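Local coordinates for protein putative NADH-flavin reductase (Streptococcus pneumoniae TIGR4, PDB 4R01) that probably binds NAD(P)H in a Rossmann-type domain and may act as an NADH-dependent flavin reductase, at residues L74-N85 with A130-K141. Sequence-based numbering, arbitrary orientation.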
loop_
_atom_site.group_PDB
_atom_site.type_symbol
_atom_site.label_atom_id
_atom_site.label_comp_id
_atom_site.label_asym_id
_atom_site.label_seq_id
_atom_site.Cartn_x
_atom_site.Cartn_y
_atom_site.Cartn_z
ATOM N N LEU A 74 -20.036 -21.983 5.473
ATOM C CA LEU A 74 -19.672 -21.071 4.389
ATOM C C LEU A 74 -20.036 -21.584 2.982
ATOM O O LEU A 74 -20.396 -20.780 2.121
ATOM C CB LEU A 74 -18.175 -20.749 4.447
ATOM C CG LEU A 74 -17.717 -19.785 5.546
ATOM C CD1 LEU A 74 -16.204 -19.738 5.613
ATOM C CD2 LEU A 74 -18.278 -18.392 5.325
ATOM N N PRO A 75 -19.944 -22.910 2.733
ATOM C CA PRO A 75 -20.392 -23.370 1.411
ATOM C C PRO A 75 -21.874 -23.126 1.101
ATOM O O PRO A 75 -22.280 -23.317 -0.045
ATOM C CB PRO A 75 -20.107 -24.874 1.454
ATOM C CG PRO A 75 -18.960 -24.999 2.371
ATOM C CD PRO A 75 -19.190 -23.968 3.436
ATOM N N LEU A 76 -22.660 -22.712 2.090
ATOM C CA LEU A 76 -24.083 -22.469 1.874
ATOM C C LEU A 76 -24.330 -21.248 0.991
ATOM O O LEU A 76 -25.433 -21.069 0.469
ATOM C CB LEU A 76 -24.808 -22.299 3.210
ATOM C CG LEU A 76 -24.952 -23.568 4.048
ATOM C CD1 LEU A 76 -25.656 -23.263 5.358
ATOM C CD2 LEU A 76 -25.696 -24.638 3.268
ATOM N N HIS A 77 -23.308 -20.411 0.832
ATOM C CA HIS A 77 -23.394 -19.271 -0.074
ATOM C C HIS A 77 -23.657 -19.748 -1.496
ATOM O O HIS A 77 -24.494 -19.191 -2.205
ATOM C CB HIS A 77 -22.115 -18.432 -0.030
ATOM C CG HIS A 77 -22.036 -17.506 1.144
ATOM N ND1 HIS A 77 -21.408 -17.849 2.322
ATOM C CD2 HIS A 77 -22.508 -16.250 1.321
ATOM C CE1 HIS A 77 -21.496 -16.843 3.174
ATOM N NE2 HIS A 77 -22.160 -15.861 2.592
ATOM N N SER A 78 -22.938 -20.789 -1.906
ATOM C CA SER A 78 -23.106 -21.352 -3.237
ATOM C C SER A 78 -24.441 -22.072 -3.353
ATOM O O SER A 78 -25.149 -21.926 -4.348
ATOM C CB SER A 78 -21.961 -22.309 -3.570
ATOM O OG SER A 78 -20.734 -21.612 -3.689
ATOM N N LYS A 79 -24.784 -22.846 -2.327
ATOM C CA LYS A 79 -26.026 -23.608 -2.341
ATOM C C LYS A 79 -27.230 -22.675 -2.396
ATOM O O LYS A 79 -28.254 -23.011 -2.990
ATOM C CB LYS A 79 -26.118 -24.524 -1.120
ATOM C CG LYS A 79 -27.167 -25.619 -1.251
ATOM C CD LYS A 79 -27.401 -26.331 0.072
ATOM C CE LYS A 79 -28.453 -27.425 -0.070
ATOM N NZ LYS A 79 -29.033 -27.829 1.243
ATOM N N SER A 80 -27.098 -21.500 -1.785
ATOM C CA SER A 80 -28.178 -20.518 -1.788
ATOM C C SER A 80 -28.429 -20.006 -3.202
ATOM O O SER A 80 -29.576 -19.849 -3.617
ATOM C CB SER A 80 -27.862 -19.352 -0.846
ATOM O OG SER A 80 -26.760 -18.595 -1.315
ATOM N N ILE A 81 -27.348 -19.760 -3.938
ATOM C CA ILE A 81 -27.444 -19.337 -5.331
ATOM C C ILE A 81 -28.168 -20.379 -6.173
ATOM O O ILE A 81 -29.085 -20.053 -6.927
ATOM C CB ILE A 81 -26.058 -19.084 -5.941
ATOM C CG1 ILE A 81 -25.346 -17.960 -5.192
ATOM C CG2 ILE A 81 -26.181 -18.751 -7.418
ATOM C CD1 ILE A 81 -26.096 -16.646 -5.199
ATOM N N GLU A 82 -27.747 -21.632 -6.036
ATOM C CA GLU A 82 -28.357 -22.738 -6.762
ATOM C C GLU A 82 -29.845 -22.827 -6.446
ATOM O O GLU A 82 -30.663 -23.080 -7.328
ATOM C CB GLU A 82 -27.662 -24.055 -6.415
ATOM C CG GLU A 82 -27.644 -25.065 -7.549
ATOM C CD GLU A 82 -26.627 -24.717 -8.621
ATOM O OE1 GLU A 82 -25.421 -24.674 -8.302
ATOM O OE2 GLU A 82 -27.035 -24.483 -9.778
ATOM N N LEU A 83 -30.184 -22.602 -5.180
ATOM C CA LEU A 83 -31.572 -22.623 -4.734
ATOM C C LEU A 83 -32.379 -21.474 -5.326
ATOM O O LEU A 83 -33.465 -21.680 -5.872
ATOM C CB LEU A 83 -31.645 -22.565 -3.209
ATOM C CG LEU A 83 -33.033 -22.239 -2.654
ATOM C CD1 LEU A 83 -33.979 -23.425 -2.797
ATOM C CD2 LEU A 83 -32.939 -21.790 -1.210
ATOM N N PHE A 84 -31.847 -20.260 -5.204
ATOM C CA PHE A 84 -32.546 -19.077 -5.686
ATOM C C PHE A 84 -32.746 -19.117 -7.192
ATOM O O PHE A 84 -33.786 -18.691 -7.696
ATOM C CB PHE A 84 -31.792 -17.812 -5.288
ATOM C CG PHE A 84 -32.102 -17.341 -3.900
ATOM C CD1 PHE A 84 -33.382 -16.928 -3.570
ATOM C CD2 PHE A 84 -31.117 -17.305 -2.926
ATOM C CE1 PHE A 84 -33.677 -16.495 -2.296
ATOM C CE2 PHE A 84 -31.405 -16.871 -1.649
ATOM C CZ PHE A 84 -32.687 -16.463 -1.336
ATOM N N ASN A 85 -31.753 -19.636 -7.906
ATOM C CA ASN A 85 -31.870 -19.811 -9.346
ATOM C C ASN A 85 -33.041 -20.725 -9.691
ATOM O O ASN A 85 -33.830 -20.426 -10.583
ATOM C CB ASN A 85 -30.570 -20.370 -9.927
ATOM C CG ASN A 85 -30.637 -20.553 -11.430
ATOM O OD1 ASN A 85 -30.669 -19.580 -12.182
ATOM N ND2 ASN A 85 -30.644 -21.804 -11.875
ATOM N N ALA A 130 -15.773 -18.169 -0.552
ATOM C CA ALA A 130 -17.167 -18.578 -0.650
ATOM C C ALA A 130 -17.969 -17.541 -1.425
ATOM O O ALA A 130 -18.840 -17.885 -2.221
ATOM C CB ALA A 130 -17.765 -18.791 0.734
ATOM N N GLN A 131 -17.660 -16.268 -1.198
ATOM C CA GLN A 131 -18.354 -15.185 -1.887
ATOM C C GLN A 131 -17.907 -15.066 -3.335
ATOM O O GLN A 131 -18.656 -14.584 -4.182
ATOM C CB GLN A 131 -18.137 -13.861 -1.159
ATOM C CG GLN A 131 -18.878 -13.769 0.160
ATOM C CD GLN A 131 -18.574 -12.493 0.907
ATOM O OE1 GLN A 131 -17.411 -12.115 1.068
ATOM N NE2 GLN A 131 -19.619 -11.808 1.354
ATOM N N ALA A 132 -16.682 -15.505 -3.612
ATOM C CA ALA A 132 -16.161 -15.519 -4.974
ATOM C C ALA A 132 -16.750 -16.684 -5.766
ATOM O O ALA A 132 -17.132 -16.525 -6.927
ATOM C CB ALA A 132 -14.640 -15.595 -4.965
ATOM N N ASP A 133 -16.816 -17.853 -5.130
ATOM C CA ASP A 133 -17.471 -19.021 -5.715
ATOM C C ASP A 133 -18.932 -18.707 -5.988
ATOM O O ASP A 133 -19.503 -19.142 -6.986
ATOM C CB ASP A 133 -17.363 -20.234 -4.787
ATOM C CG ASP A 133 -15.939 -20.737 -4.642
ATOM O OD1 ASP A 133 -15.013 -20.083 -5.168
ATOM O OD2 ASP A 133 -15.746 -21.788 -3.993
ATOM N N GLU A 134 -19.521 -17.943 -5.076
ATOM C CA GLU A 134 -20.904 -17.501 -5.181
ATOM C C GLU A 134 -21.124 -16.699 -6.459
ATOM O O GLU A 134 -22.065 -16.954 -7.212
ATOM C CB GLU A 134 -21.270 -16.668 -3.950
ATOM C CG GLU A 134 -22.680 -16.130 -3.923
ATOM C CD GLU A 134 -23.032 -15.511 -2.582
ATOM O OE1 GLU A 134 -22.101 -15.162 -1.825
ATOM O OE2 GLU A 134 -24.238 -15.379 -2.281
ATOM N N LEU A 135 -20.239 -15.736 -6.703
ATOM C CA LEU A 135 -20.327 -14.891 -7.888
ATOM C C LEU A 135 -20.051 -15.683 -9.168
ATOM O O LEU A 135 -20.715 -15.478 -10.186
ATOM C CB LEU A 135 -19.355 -13.715 -7.771
ATOM C CG LEU A 135 -19.145 -12.849 -9.017
ATOM C CD1 LEU A 135 -20.448 -12.205 -9.458
ATOM C CD2 LEU A 135 -18.073 -11.792 -8.764
ATOM N N ASP A 136 -19.077 -16.588 -9.111
ATOM C CA ASP A 136 -18.722 -17.397 -10.275
ATOM C C ASP A 136 -19.888 -18.278 -10.717
ATOM O O ASP A 136 -20.084 -18.513 -11.910
ATOM C CB ASP A 136 -17.491 -18.263 -9.984
ATOM C CG ASP A 136 -16.220 -17.443 -9.827
ATOM O OD1 ASP A 136 -16.199 -16.279 -10.283
ATOM O OD2 ASP A 136 -15.237 -17.967 -9.258
ATOM N N LEU A 137 -20.663 -18.758 -9.752
ATOM C CA LEU A 137 -21.804 -19.616 -10.048
ATOM C C LEU A 137 -22.935 -18.821 -10.698
ATOM O O LEU A 137 -23.652 -19.334 -11.555
ATOM C CB LEU A 137 -22.296 -20.306 -8.774
ATOM C CG LEU A 137 -23.335 -21.416 -8.941
ATOM C CD1 LEU A 137 -22.838 -22.479 -9.909
ATOM C CD2 LEU A 137 -23.660 -22.032 -7.594
ATOM N N LEU A 138 -23.080 -17.561 -10.296
ATOM C CA LEU A 138 -24.122 -16.699 -10.842
ATOM C C LEU A 138 -23.932 -16.417 -12.331
ATOM O O LEU A 138 -24.905 -16.330 -13.078
ATOM C CB LEU A 138 -24.180 -15.377 -10.071
ATOM C CG LEU A 138 -25.027 -15.353 -8.797
ATOM C CD1 LEU A 138 -24.813 -14.055 -8.031
ATOM C CD2 LEU A 138 -26.502 -15.538 -9.134
ATOM N N ARG A 139 -22.684 -16.276 -12.765
ATOM C CA ARG A 139 -22.413 -15.949 -14.163
ATOM C C ARG A 139 -22.881 -17.045 -15.117
ATOM O O ARG A 139 -23.109 -16.790 -16.298
ATOM C CB ARG A 139 -20.924 -15.682 -14.372
ATOM C CG ARG A 139 -20.384 -14.539 -13.535
ATOM C CD ARG A 139 -19.072 -14.037 -14.095
ATOM N NE ARG A 139 -18.387 -13.137 -13.173
ATOM C CZ ARG A 139 -18.618 -11.831 -13.089
ATOM N NH1 ARG A 139 -19.526 -11.261 -13.867
ATOM N NH2 ARG A 139 -17.940 -11.096 -12.220
ATOM N N THR A 140 -23.028 -18.260 -14.601
ATOM C CA THR A 140 -23.477 -19.384 -15.414
ATOM C C THR A 140 -25.003 -19.447 -15.476
ATOM O O THR A 140 -25.570 -20.222 -16.247
ATOM C CB THR A 140 -22.936 -20.720 -14.874
ATOM O OG1 THR A 140 -23.485 -20.970 -13.576
ATOM C CG2 THR A 140 -21.417 -20.676 -14.775
ATOM N N LYS A 141 -25.662 -18.631 -14.661
ATOM C CA LYS A 141 -27.120 -18.581 -14.647
ATOM C C LYS A 141 -27.635 -17.632 -15.722
ATOM O O LYS A 141 -27.834 -16.442 -15.475
ATOM C CB LYS A 141 -27.635 -18.160 -13.270
ATOM C CG LYS A 141 -27.201 -19.082 -12.141
ATOM C CD LYS A 141 -27.417 -20.544 -12.506
ATOM C CE LYS A 141 -27.052 -21.466 -11.351
ATOM N NZ LYS A 141 -27.134 -22.900 -11.738
HETATM O O HOH W 1 -19.497 -20.928 -1.601
HETATM O O HOH W 2 -26.998 -16.032 -0.835
#
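Ile81 packs against Glu134 and Leu138 where helices 76-85 and 130-138 run side by side, their axes 8.3 Å apart and crossing at -21°. Its CG1 arm, anti to the carbonyl carbon, lies at about a right angle across the aliphatic part of Glu134, Ile81 CG1 to Glu134 CG 3.5 Å, while the CG2 methyl of Ile81 meets Leu138 CD2 at 3.7 Å. Glu134 is extended, with CG anti to its backbone N (chi1 180°), and this carries the carboxylate past Ile81 to His77. There Glu134 OE1 sits 3.4 Å from His77 CD2, the carboxylate and ring planes turned 61° apart. The ring's rotation is fixed at its other side: ND1 donates to Leu74 O, which lies in the ring plane and offers a lone pair. A water donates to both Ser80 OG and Glu134 OE2, and a second joins Ser78 OG to Ala130 O.

Such a near-parallel helix pair on one side of the mostly parallel sheet is a regular feature of the Rossmann fold, each helix here linking two neighbouring parallel strands (61-64 to 94-98, and 94-98 to 145-150); Ile81 also touches Phe95, and Glu134 and Leu138 touch Val97, both residues of strand 94-98, against which the helix pair packs.

Further along, Leu137 CD2 fits against Ser78 O and Glu82 OE1. At the last residue of a type I turn that starts at Leu138, Lys141 lays its chain against the amide of Asn85, Asn85 CG to Lys141 CD 3.4 Å, and stretches NZ to Glu82 OE2 in a short salt bridge, 2.5 Å, with NZ on the syn side of OE2 and somewhat out of the carboxylate plane.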